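Flavin-nucleotide-binding protein (Mycobacterium smegmatis, PDB 4YBN) binds FAD and heme as a split beta-barrel oxidoreductase-family protein related to the pyridoxamine 5'-phosphate oxidases. Local coordinates at the interface of chains A and B. Residues are numbered along the deposited sequence; one frame, centred on the assembly and turned at random. Chains: chain A/B, Flavin-nucleotide-binding protein.

The interface of chains A and B. Residues chain A 38, 46-47, 80, 82; chain B 38, 46-47.
Strands 34-41, 44-51 and 78-91 of chain A meet strands 34-41 and 44-51 of chain B, sheet face against sheet face. At the centre are the methyl groups of A:Ala38 and B:Ala38, with A:Ala38 CB 3.6 Å from B:Ala38 CB. The two CA–CB bonds point in nearly opposite directions but are offset: the methyls meet side-stepped rather than head-on, neither pushed past the other. That offset brings each of them up to a second alanine. A:Ala38 CB reaches B:Ala47 CB at 3.9 Å, and B:Ala38 CB makes the twin contact with A:Ala47 CB, also 3.9 Å. The two Ala47 methyls thus flank the central pair at opposite ends of a staggered row of four.

B:Ala47 also touches strand 78-91 of chain A: its CB is 4.1 Å from A:Ser82 CB. The serine hydroxyl OG is anti to its own backbone N (chi1 173°), which turns the oxygen away from the alanine methyl and leaves the methylene as the surface that packs. Two residues earlier on the same strand, A:Ala80 lays its methyl CB over the backbone of the opposite sheet, 4.2 Å from B:Val46 CA. The valines join in through main chain here; A:Val46 presents its carbonyl O 4.1 Å from B:Ala38 CB, while the isopropyl branches of both valines point back into their own subunits. Such small side chains probably let the two sheets approach closely, and among these residues the contacts are mainly apolar, methyl on methyl and methyl on methylene.

Within chain A, strand 34-41 runs between the other two: A:Ala38 N lies 2.9 Å from A:Ala80 O, and A:Ala80 N 2.9 Å from A:Ala38 O, a close backbone approach that sets the two alanines side by side. The patch belongs to a two-fold symmetric interface, with the axis passing close to the Ala38 pair, and it sits where the strands of the two split beta-barrels pack back to back, the typical dimer arrangement of this family.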
# COMPACT_ATOMS: atom_id res chain seq x y z
N ALA A 38 -11.92 -2.68 0.41
CA ALA A 38 -12.56 -3.40 1.50
C ALA A 38 -14.07 -3.44 1.27
O ALA A 38 -14.67 -2.44 0.85
CB ALA A 38 -12.28 -2.67 2.78
N VAL A 46 -13.60 -8.13 4.03
CA VAL A 46 -12.66 -8.68 3.08
C VAL A 46 -11.88 -7.51 2.48
O VAL A 46 -12.39 -6.35 2.39
CB VAL A 46 -13.23 -9.60 2.00
CG1 VAL A 46 -14.19 -10.64 2.56
CG2 VAL A 46 -13.89 -8.82 0.93
N ALA A 47 -10.64 -7.76 2.14
CA ALA A 47 -9.79 -6.69 1.57
C ALA A 47 -8.91 -7.28 0.49
O ALA A 47 -8.44 -8.42 0.64
CB ALA A 47 -8.97 -6.06 2.63
N ALA A 80 -14.96 0.42 0.69
CA ALA A 80 -14.13 1.50 1.13
C ALA A 80 -12.80 1.29 0.41
O ALA A 80 -12.31 0.17 0.35
CB ALA A 80 -14.02 1.50 2.66
N SER A 82 -8.79 2.27 -0.08
CA SER A 82 -7.67 2.93 0.55
C SER A 82 -6.46 3.01 -0.37
O SER A 82 -6.08 2.04 -1.06
CB SER A 82 -7.33 2.14 1.89
OG SER A 82 -6.15 2.64 2.47
N ALA B 38 -9.06 -3.90 7.22
CA ALA B 38 -10.45 -3.69 6.91
C ALA B 38 -11.24 -4.25 8.09
O ALA B 38 -10.93 -5.32 8.58
CB ALA B 38 -10.81 -4.39 5.61
N VAL B 46 -14.88 -0.43 6.54
CA VAL B 46 -13.90 0.64 6.72
C VAL B 46 -12.50 0.04 6.53
O VAL B 46 -12.26 -1.13 6.77
CB VAL B 46 -14.01 1.36 8.07
CG1 VAL B 46 -15.43 1.96 8.31
CG2 VAL B 46 -13.65 0.46 9.19
N ALA B 47 -11.58 0.89 6.13
CA ALA B 47 -10.21 0.47 5.78
C ALA B 47 -9.24 1.54 6.23
O ALA B 47 -9.43 2.70 5.90
CB ALA B 47 -10.10 0.25 4.29